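Local coordinates for protein alkane monooxygenase (Geobacillus thermodenitrificans, PDB 3B9O) that binds flavin mononucleotide and belongs to the luciferase-like monooxygenase family, with a TIM-barrel fold, at residues 48-53 / 404-409; 221-226 / 411-416; 359-364 / 398-403. One frame throughout, in Å; residues are numbered along the deposited sequence.

Interaction 1. Residues 48-53 / 404-409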
loop_
_atom_site.group_PDB
_atom_site.type_symbol
_atom_site.label_atom_id
_atom_site.label_comp_id
_atom_site.label_asym_id
_atom_site.label_seq_id
_atom_site.Cartn_x
_atom_site.Cartn_y
_atom_site.Cartn_z
ATOM N N LYS A 48 -12.234 -10.560 11.239
ATOM C CA LYS A 48 -13.675 -10.723 11.422
ATOM C C LYS A 48 -14.472 -10.223 10.176
ATOM O O LYS A 48 -15.395 -10.909 9.717
ATOM C CB LYS A 48 -14.159 -10.085 12.753
ATOM C CG LYS A 48 -15.654 -9.790 12.803
ATOM C CD LYS A 48 -16.059 -8.959 14.080
ATOM C CE LYS A 48 -17.097 -7.840 13.739
ATOM N NZ LYS A 48 -17.853 -7.300 14.973
ATOM N N GLY A 49 -14.120 -9.055 9.636
ATOM C CA GLY A 49 -14.733 -8.557 8.402
ATOM C C GLY A 49 -14.275 -9.167 7.086
ATOM O O GLY A 49 -14.635 -8.659 6.018
ATOM N N LYS A 50 -13.447 -10.219 7.156
ATOM C CA LYS A 50 -12.880 -10.951 5.982
ATOM C C LYS A 50 -12.030 -10.106 5.024
ATOM O O LYS A 50 -11.891 -10.466 3.852
ATOM C CB LYS A 50 -13.957 -11.746 5.179
ATOM C CG LYS A 50 -14.987 -12.429 6.059
ATOM C CD LYS A 50 -14.396 -13.593 6.819
ATOM C CE LYS A 50 -15.445 -14.153 7.786
ATOM N NZ LYS A 50 -14.863 -15.292 8.528
ATOM N N PHE A 51 -11.461 -9.005 5.511
ATOM C CA PHE A 51 -10.602 -8.184 4.663
ATOM C C PHE A 51 -9.445 -9.012 4.075
ATOM O O PHE A 51 -8.900 -9.831 4.770
ATOM C CB PHE A 51 -10.009 -7.025 5.494
ATOM C CG PHE A 51 -10.878 -5.780 5.533
ATOM C CD1 PHE A 51 -12.177 -5.824 6.048
ATOM C CD2 PHE A 51 -10.385 -4.559 5.083
ATOM C CE1 PHE A 51 -12.971 -4.670 6.095
ATOM C CE2 PHE A 51 -11.152 -3.401 5.157
ATOM C CZ PHE A 51 -12.448 -3.460 5.675
ATOM N N ASP A 52 -9.056 -8.776 2.823
ATOM C CA ASP A 52 -7.805 -9.355 2.299
ATOM C C ASP A 52 -6.580 -8.982 3.149
ATOM O O ASP A 52 -5.767 -9.847 3.520
ATOM C CB ASP A 52 -7.474 -8.844 0.899
ATOM C CG ASP A 52 -8.354 -9.436 -0.197
ATOM O OD1 ASP A 52 -9.578 -9.518 -0.001
ATOM O OD2 ASP A 52 -7.835 -9.714 -1.294
ATOM N N ALA A 53 -6.419 -7.688 3.394
ATOM C CA ALA A 53 -5.158 -7.218 3.992
ATOM C C ALA A 53 -5.295 -5.894 4.728
ATOM O O ALA A 53 -6.279 -5.128 4.535
ATOM C CB ALA A 53 -4.048 -7.135 2.904
ATOM N N ARG A 404 -16.034 -12.086 -0.313
ATOM C CA ARG A 404 -15.885 -13.435 0.247
ATOM C C ARG A 404 -16.716 -13.590 1.502
ATOM O O ARG A 404 -16.763 -12.693 2.338
ATOM C CB ARG A 404 -14.399 -13.739 0.531
ATOM C CG ARG A 404 -13.771 -12.977 1.743
ATOM C CD ARG A 404 -12.327 -13.541 2.078
ATOM N NE ARG A 404 -11.554 -13.362 0.853
ATOM C CZ ARG A 404 -11.026 -12.199 0.469
ATOM N NH1 ARG A 404 -11.122 -11.125 1.262
ATOM N NH2 ARG A 404 -10.414 -12.116 -0.712
ATOM N N VAL A 405 -17.364 -14.730 1.643
ATOM C CA VAL A 405 -18.011 -14.995 2.912
ATOM C C VAL A 405 -17.048 -15.605 3.915
ATOM O O VAL A 405 -17.253 -15.482 5.130
ATOM C CB VAL A 405 -19.382 -15.736 2.810
ATOM C CG1 VAL A 405 -20.094 -15.418 1.483
ATOM C CG2 VAL A 405 -19.253 -17.147 3.020
ATOM N N ASP A 406 -15.984 -16.220 3.406
ATOM C CA ASP A 406 -14.876 -16.629 4.269
ATOM C C ASP A 406 -13.651 -16.865 3.412
ATOM O O ASP A 406 -13.732 -16.932 2.198
ATOM C CB ASP A 406 -15.224 -17.886 5.073
ATOM C CG ASP A 406 -14.487 -17.949 6.436
ATOM O OD1 ASP A 406 -13.529 -17.173 6.686
ATOM O OD2 ASP A 406 -14.895 -18.805 7.258
ATOM N N TYR A 407 -12.498 -16.936 4.053
ATOM C CA TYR A 407 -11.210 -16.921 3.346
ATOM C C TYR A 407 -10.896 -18.213 2.595
ATOM O O TYR A 407 -11.283 -19.297 3.054
ATOM C CB TYR A 407 -10.085 -16.724 4.389
ATOM C CG TYR A 407 -10.007 -15.340 4.984
ATOM C CD1 TYR A 407 -10.577 -15.068 6.223
ATOM C CD2 TYR A 407 -9.330 -14.317 4.327
ATOM C CE1 TYR A 407 -10.468 -13.798 6.800
ATOM C CE2 TYR A 407 -9.226 -13.043 4.879
ATOM C CZ TYR A 407 -9.802 -12.797 6.122
ATOM O OH TYR A 407 -9.695 -11.557 6.712
ATOM N N GLU A 408 -10.158 -18.088 1.477
ATOM C CA GLU A 408 -9.540 -19.256 0.814
ATOM C C GLU A 408 -8.282 -19.650 1.585
ATOM O O GLU A 408 -7.633 -18.803 2.226
ATOM C CB GLU A 408 -9.102 -18.901 -0.628
ATOM C CG GLU A 408 -10.183 -18.471 -1.594
ATOM C CD GLU A 408 -10.976 -19.637 -2.149
ATOM O OE1 GLU A 408 -10.359 -20.686 -2.458
ATOM O OE2 GLU A 408 -12.217 -19.505 -2.274
ATOM N N GLU A 409 -7.877 -20.916 1.510
ATOM C CA GLU A 409 -6.643 -21.233 2.210
ATOM C C GLU A 409 -5.419 -20.988 1.354
ATOM O O GLU A 409 -5.469 -21.011 0.100
ATOM C CB GLU A 409 -6.605 -22.627 2.856
ATOM C CG GLU A 409 -5.696 -22.643 4.137
ATOM C CD GLU A 409 -6.468 -22.386 5.466
ATOM O OE1 GLU A 409 -7.705 -22.146 5.433
ATOM O OE2 GLU A 409 -5.820 -22.423 6.543
#
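Lys50 and Arg404 lie against each other where a Schellman motif ends helix 36-48 of the TIM barrel and the chain turns, through Lys50 with its positive phi, toward strand 53-57. The tail segment 404-409 runs across this turn. Arg404 can be followed outward atom by atom. CB sets off toward the turn, and chi1 of 72° puts CG in the crowded position between the backbone N and the carbonyl carbon, where it meets Lys50 CB at 3.7 Å. CD lies close to both O and CB of Lys50, and a bend at chi3 turns NE aside. Beyond it, NH1 gives one bond to Lys50 O (2.8 Å), nearly along the C=O axis, and another to Asp52 OD1 (2.6 Å). NH2 closes on the same OD1 at 2.8 Å, so both nitrogens hold one oxygen, both from above the carboxylate plane and on the same face; that plane stands 59° from the guanidinium. The other oxygen, Asp52 OD2, bonds His6 ND1 at the start of strand 6-12, which places this carboxylate between two basic groups and would probably favour its charged form.

The Lys50 side chain leads off toward Val405 and Asp406: CE touches Val405 O, and NZ makes a weak bond within a salt bridge to Asp406 OD1 (3.0 Å), an oxygen that also accepts from Tyr407 N. The Tyr407 ring, stacked with His98, lies beside CA and CD of Lys50. At its edge, Tyr407 OH donates to Phe51 O at 2.7 Å, tilted 24° from the carbonyl plane.

Interaction 2. Residues 221-226 / 411-416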
loop_
_atom_site.group_PDB
_atom_site.type_symbol
_atom_site.label_atom_id
_atom_site.label_comp_id
_atom_site.label_asym_id
_atom_site.label_seq_id
_atom_site.Cartn_x
_atom_site.Cartn_y
_atom_site.Cartn_z
ATOM N N THR A 221 9.290 -14.360 -2.717
ATOM C CA THR A 221 9.128 -12.917 -2.922
ATOM C C THR A 221 7.757 -12.500 -2.324
ATOM O O THR A 221 6.734 -13.144 -2.612
ATOM C CB THR A 221 9.231 -12.546 -4.423
ATOM O OG1 THR A 221 10.519 -12.939 -4.923
ATOM C CG2 THR A 221 8.959 -11.067 -4.672
ATOM N N PRO A 222 7.726 -11.430 -1.500
ATOM C CA PRO A 222 6.409 -10.915 -1.007
ATOM C C PRO A 222 5.529 -10.512 -2.210
ATOM O O PRO A 222 6.061 -10.205 -3.294
ATOM C CB PRO A 222 6.788 -9.657 -0.212
ATOM C CG PRO A 222 8.225 -9.823 0.142
ATOM C CD PRO A 222 8.845 -10.611 -1.021
ATOM N N VAL A 223 4.210 -10.520 -2.040
ATOM C CA VAL A 223 3.344 -9.970 -3.061
ATOM C C VAL A 223 3.796 -8.544 -3.323
ATOM O O VAL A 223 3.986 -7.745 -2.371
ATOM C CB VAL A 223 1.856 -10.025 -2.659
ATOM C CG1 VAL A 223 1.039 -9.220 -3.677
ATOM C CG2 VAL A 223 1.397 -11.484 -2.669
ATOM N N ILE A 224 4.009 -8.222 -4.601
ATOM C CA ILE A 224 4.556 -6.900 -4.967
ATOM C C ILE A 224 3.476 -5.884 -5.323
ATOM O O ILE A 224 2.765 -6.027 -6.312
ATOM C CB ILE A 224 5.577 -6.983 -6.174
ATOM C CG1 ILE A 224 6.702 -8.005 -5.890
ATOM C CG2 ILE A 224 6.115 -5.501 -6.504
ATOM C CD1 ILE A 224 7.580 -7.664 -4.646
ATOM N N TYR A 225 3.307 -4.881 -4.480
ATOM C CA TYR A 225 2.447 -3.743 -4.786
ATOM C C TYR A 225 3.283 -2.601 -5.294
ATOM O O TYR A 225 4.492 -2.540 -5.017
ATOM C CB TYR A 225 1.772 -3.233 -3.493
ATOM C CG TYR A 225 0.468 -3.906 -3.175
ATOM C CD1 TYR A 225 -0.767 -3.252 -3.423
ATOM C CD2 TYR A 225 0.451 -5.222 -2.685
ATOM C CE1 TYR A 225 -2.021 -3.906 -3.130
ATOM C CE2 TYR A 225 -0.756 -5.875 -2.391
ATOM C CZ TYR A 225 -1.991 -5.212 -2.597
ATOM O OH TYR A 225 -3.176 -5.883 -2.274
ATOM N N GLN A 226 2.631 -1.697 -6.019
ATOM C CA GLN A 226 3.212 -0.455 -6.439
ATOM C C GLN A 226 2.150 0.626 -6.317
ATOM O O GLN A 226 0.957 0.383 -6.523
ATOM C CB GLN A 226 3.799 -0.535 -7.869
ATOM C CG GLN A 226 4.689 0.651 -8.210
ATOM C CD GLN A 226 3.915 1.822 -8.811
ATOM O OE1 GLN A 226 4.437 2.944 -8.881
ATOM N NE2 GLN A 226 2.651 1.574 -9.246
ATOM N N THR A 411 -1.302 -18.972 1.016
ATOM C CA THR A 411 -0.577 -17.707 1.084
ATOM C C THR A 411 -1.429 -16.530 0.550
ATOM O O THR A 411 -2.482 -16.713 -0.104
ATOM C CB THR A 411 0.712 -17.813 0.231
ATOM O OG1 THR A 411 0.334 -18.104 -1.112
ATOM C CG2 THR A 411 1.634 -18.918 0.730
ATOM N N TYR A 412 -0.979 -15.313 0.821
ATOM C CA TYR A 412 -1.655 -14.138 0.259
ATOM C C TYR A 412 -1.633 -14.186 -1.284
ATOM O O TYR A 412 -2.649 -13.869 -1.936
ATOM C CB TYR A 412 -0.991 -12.853 0.805
ATOM C CG TYR A 412 -1.636 -11.557 0.353
ATOM C CD1 TYR A 412 -3.029 -11.452 0.190
ATOM C CD2 TYR A 412 -0.856 -10.416 0.130
ATOM C CE1 TYR A 412 -3.624 -10.245 -0.253
ATOM C CE2 TYR A 412 -1.451 -9.178 -0.271
ATOM C CZ TYR A 412 -2.826 -9.112 -0.448
ATOM O OH TYR A 412 -3.408 -7.929 -0.856
ATOM N N ARG A 413 -0.516 -14.582 -1.888
ATOM C CA ARG A 413 -0.511 -14.658 -3.364
ATOM C C ARG A 413 -1.609 -15.614 -3.887
ATOM O O ARG A 413 -2.257 -15.353 -4.919
ATOM C CB ARG A 413 0.875 -15.004 -3.945
ATOM C CG ARG A 413 0.890 -15.074 -5.516
ATOM C CD ARG A 413 2.082 -14.365 -6.157
ATOM N NE ARG A 413 3.209 -14.817 -5.469
ATOM C CZ ARG A 413 4.234 -14.185 -4.884
ATOM N NH1 ARG A 413 4.605 -12.902 -4.959
ATOM N NH2 ARG A 413 4.987 -15.018 -4.234
ATOM N N GLU A 414 -1.833 -16.698 -3.164
ATOM C CA GLU A 414 -2.912 -17.640 -3.543
ATOM C C GLU A 414 -4.322 -17.060 -3.349
ATOM O O GLU A 414 -5.208 -17.305 -4.180
ATOM C CB GLU A 414 -2.742 -18.941 -2.792
ATOM C CG GLU A 414 -1.558 -19.768 -3.284
ATOM C CD GLU A 414 -1.252 -20.904 -2.335
ATOM O OE1 GLU A 414 -0.735 -20.655 -1.231
ATOM O OE2 GLU A 414 -1.555 -22.056 -2.703
ATOM N N LYS A 415 -4.514 -16.262 -2.296
ATOM C CA LYS A 415 -5.771 -15.537 -2.061
ATOM C C LYS A 415 -6.056 -14.567 -3.209
ATOM O O LYS A 415 -7.232 -14.300 -3.548
ATOM C CB LYS A 415 -5.754 -14.822 -0.697
ATOM C CG LYS A 415 -5.842 -15.826 0.441
ATOM C CD LYS A 415 -5.141 -15.333 1.715
ATOM C CE LYS A 415 -5.762 -16.003 2.991
ATOM N NZ LYS A 415 -5.375 -17.406 3.079
ATOM N N LEU A 416 -4.987 -14.092 -3.842
ATOM C CA LEU A 416 -5.115 -13.137 -4.946
ATOM C C LEU A 416 -5.235 -13.834 -6.321
ATOM O O LEU A 416 -6.049 -13.430 -7.139
ATOM C CB LEU A 416 -3.923 -12.151 -4.981
ATOM C CG LEU A 416 -3.817 -11.037 -3.927
ATOM C CD1 LEU A 416 -2.421 -10.417 -3.929
ATOM C CD2 LEU A 416 -4.895 -9.971 -4.218
#
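Thr221 meets Arg413 through its carbonyl: Arg413 NH2 bonds Thr221 O at 3.0 Å from within the carbonyl plane, and NH1 reaches the same oxygen at 3.2 Å from above it. The arginine chain bends at chi2 and chi3, at CD and NE. Its NH1 also forms a salt bridge with Glu242, so the buried charge has a partner beyond the two segments, and NH2 bonds the carbonyl of Tyr422.

At Val223, where the strand begins, the two methyls divide the helix surface. CG2 packs on Tyr412 CD2 (3.7 Å) and Arg413 CB, while CG1 touches Leu416 CD1 (3.7 Å), a methyl that also lies over one face of the Tyr412 ring, off-centre.

Tyr225, its side chain about 9 Å from the FMN, completes the row. Its OH donates to Tyr412 OH at 2.5 Å, the side chains crossing at about a right angle, and is itself bonded to Asn8 ND2. On the helix side, Thr411 and Glu414 form a capping box. The whole is a short C-terminal helix, 412-417, packed across the N-terminal end of the TIM-barrel strands, against 223-227 and its neighbours 130-135 and 243-246.

Interaction 3. Residues 359-364 / 398-403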
loop_
_atom_site.group_PDB
_atom_site.type_symbol
_atom_site.label_atom_id
_atom_site.label_comp_id
_atom_site.label_asym_id
_atom_site.label_seq_id
_atom_site.Cartn_x
_atom_site.Cartn_y
_atom_site.Cartn_z
ATOM N N VAL A 359 -23.626 2.031 -1.364
ATOM C CA VAL A 359 -22.137 1.880 -1.343
ATOM C C VAL A 359 -21.720 0.712 -2.227
ATOM O O VAL A 359 -20.775 0.787 -3.033
ATOM C CB VAL A 359 -21.607 1.688 0.125
ATOM C CG1 VAL A 359 -20.090 1.373 0.179
ATOM C CG2 VAL A 359 -21.946 2.927 0.976
ATOM N N ALA A 360 -22.405 -0.399 -2.040
ATOM C CA ALA A 360 -22.144 -1.592 -2.798
ATOM C C ALA A 360 -22.355 -1.390 -4.304
ATOM O O ALA A 360 -21.533 -1.860 -5.148
ATOM C CB ALA A 360 -23.035 -2.737 -2.270
ATOM N N ASP A 361 -23.478 -0.741 -4.644
ATOM C CA ASP A 361 -23.731 -0.328 -6.054
ATOM C C ASP A 361 -22.562 0.453 -6.680
ATOM O O ASP A 361 -22.107 0.143 -7.805
ATOM C CB ASP A 361 -25.041 0.490 -6.189
ATOM C CG ASP A 361 -26.293 -0.355 -5.975
ATOM O OD1 ASP A 361 -26.211 -1.594 -6.069
ATOM O OD2 ASP A 361 -27.381 0.214 -5.692
ATOM N N GLU A 362 -22.075 1.441 -5.942
ATOM C CA GLU A 362 -20.987 2.303 -6.436
ATOM C C GLU A 362 -19.673 1.565 -6.511
ATOM O O GLU A 362 -18.930 1.725 -7.475
ATOM C CB GLU A 362 -20.888 3.593 -5.608
ATOM C CG GLU A 362 -22.178 4.388 -5.759
ATOM C CD GLU A 362 -22.142 5.742 -5.094
ATOM O OE1 GLU A 362 -22.829 6.652 -5.622
ATOM O OE2 GLU A 362 -21.451 5.915 -4.061
ATOM N N MET A 363 -19.408 0.710 -5.524
ATOM C CA MET A 363 -18.241 -0.175 -5.590
ATOM C C MET A 363 -18.304 -1.094 -6.776
ATOM O O MET A 363 -17.338 -1.233 -7.530
ATOM C CB MET A 363 -18.105 -0.954 -4.298
ATOM C CG MET A 363 -17.794 -0.026 -3.067
ATOM S SD MET A 363 -17.672 -1.021 -1.544
ATOM C CE MET A 363 -16.235 -2.016 -1.869
ATOM N N GLN A 364 -19.456 -1.723 -6.941
ATOM C CA GLN A 364 -19.690 -2.647 -8.033
ATOM C C GLN A 364 -19.540 -1.939 -9.402
ATOM O O GLN A 364 -18.977 -2.513 -10.336
ATOM C CB GLN A 364 -21.050 -3.346 -7.843
ATOM C CG GLN A 364 -21.477 -4.251 -9.024
ATOM C CD GLN A 364 -22.807 -4.918 -8.786
ATOM O OE1 GLN A 364 -23.557 -4.564 -7.856
ATOM N NE2 GLN A 364 -23.132 -5.877 -9.639
ATOM N N GLN A 398 -21.646 -9.495 0.459
ATOM C CA GLN A 398 -21.661 -10.976 0.554
ATOM C C GLN A 398 -22.926 -11.619 -0.056
ATOM O O GLN A 398 -22.838 -12.568 -0.838
ATOM C CB GLN A 398 -21.499 -11.424 2.010
ATOM C CG GLN A 398 -20.081 -11.201 2.555
ATOM C CD GLN A 398 -19.926 -11.454 4.059
ATOM O OE1 GLN A 398 -18.844 -11.883 4.510
ATOM N NE2 GLN A 398 -20.962 -11.178 4.834
ATOM N N LYS A 399 -24.089 -11.057 0.278
ATOM C CA LYS A 399 -25.387 -11.522 -0.238
ATOM C C LYS A 399 -25.423 -11.438 -1.779
ATOM O O LYS A 399 -26.030 -12.272 -2.458
ATOM C CB LYS A 399 -26.512 -10.726 0.433
ATOM C CG LYS A 399 -27.691 -10.387 -0.440
ATOM C CD LYS A 399 -28.014 -8.881 -0.411
ATOM C CE LYS A 399 -28.903 -8.496 0.772
ATOM N NZ LYS A 399 -29.488 -7.121 0.556
ATOM N N ARG A 400 -24.740 -10.447 -2.331
ATOM C CA ARG A 400 -24.702 -10.242 -3.773
ATOM C C ARG A 400 -23.643 -11.024 -4.538
ATOM O O ARG A 400 -23.528 -10.872 -5.769
ATOM C CB ARG A 400 -24.433 -8.781 -4.052
ATOM C CG ARG A 400 -25.518 -7.863 -3.713
ATOM C CD ARG A 400 -25.073 -6.612 -4.416
ATOM N NE ARG A 400 -25.667 -5.468 -3.821
ATOM C CZ ARG A 400 -25.558 -4.243 -4.294
ATOM N NH1 ARG A 400 -24.892 -3.973 -5.418
ATOM N NH2 ARG A 400 -26.139 -3.301 -3.620
ATOM N N GLY A 401 -22.853 -11.829 -3.833
ATOM C CA GLY A 401 -21.747 -12.553 -4.456
ATOM C C GLY A 401 -20.528 -11.698 -4.783
ATOM O O GLY A 401 -19.699 -12.104 -5.598
ATOM N N LEU A 402 -20.406 -10.534 -4.142
ATOM C CA LEU A 402 -19.362 -9.551 -4.515
ATOM C C LEU A 402 -18.155 -9.523 -3.554
ATOM O O LEU A 402 -17.247 -8.685 -3.676
ATOM C CB LEU A 402 -19.980 -8.154 -4.561
ATOM C CG LEU A 402 -20.945 -7.883 -5.733
ATOM C CD1 LEU A 402 -21.707 -6.617 -5.384
ATOM C CD2 LEU A 402 -20.210 -7.744 -7.059
ATOM N N TYR A 403 -18.174 -10.401 -2.551
ATOM C CA TYR A 403 -17.182 -10.333 -1.485
ATOM C C TYR A 403 -17.212 -11.632 -0.729
ATOM O O TYR A 403 -18.271 -12.166 -0.489
ATOM C CB TYR A 403 -17.519 -9.213 -0.514
ATOM C CG TYR A 403 -16.529 -8.924 0.609
ATOM C CD1 TYR A 403 -15.268 -8.348 0.338
ATOM C CD2 TYR A 403 -16.879 -9.139 1.959
ATOM C CE1 TYR A 403 -14.361 -8.048 1.382
ATOM C CE2 TYR A 403 -15.993 -8.831 3.005
ATOM C CZ TYR A 403 -14.748 -8.248 2.711
ATOM O OH TYR A 403 -13.862 -7.917 3.732
#
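Arg400 lays one face of its guanidinium against Ala360: the methyl CB sits 3.4 Å above the plane, displaced from the centre and closest to NH2. The arginine chain is extended from CG to NE, and this reach carries the head group from the end of helix 384-399 across to helix 356-370.

There its polar rim meets two acceptors one helical turn apart. NH1 bonds Asp361 OD1 at 2.8 Å in a salt bridge, and NH2 adds a weak bond of 3.0 Å to the same OD1. The grip is not flat, for the carboxylate and guanidinium planes stand 47° apart and the two side chains cross at about a right angle. The other carboxylate oxygen, Asp361 OD2, pairs with Lys357, while Arg400 NH2 has a second carboxylate in Glu396, so basic and acidic groups alternate: Lys357, Asp361, Arg400, Glu396.

NH1 also makes a weak bond to Gln364 OE1 (2.8 Å), which lies in the guanidinium plane. With Gln364 CG anti to the backbone N (chi1 174°) and the chain extended beyond it, the amide stretches toward the arginine, and its NE2 is bonded to Glu368 within the same helix.

Beside this polar cluster Leu402 CD1 tucks against the amide, 3.7 Å from Gln364 OE1 and 4.1 Å from Gln364 CB. Between Arg400 and Leu402, Gly401 takes positive phi and turns the chain so that both side chains point to the neighbouring helix. The arrangement is a Schellman motif closing one outer helix of a TIM barrel and packed on the preceding one.

The three contacts show how the chain after the last barrel strand, 374-378, is laid on the outer helices and strand ends of the TIM barrel. Its segments come in the order 398-403, 404-409 and 411-416, and they meet helix 356-370, the turn before strand 53-57, and strand 223-227 respectively. Interactions 1 and 3 are about 15 Å apart between centres and join where Tyr403 OH bonds Gly49 O. Interactions 1 and 2 are equally far apart, linked by Lys415 NZ to Glu408 O, whereas interactions 2 and 3 do not touch, their centres 23 Å and their nearest atoms about 11 Å apart. The tail thus contacts, in turn, a late helix, an early turn and a middle strand of the barrel.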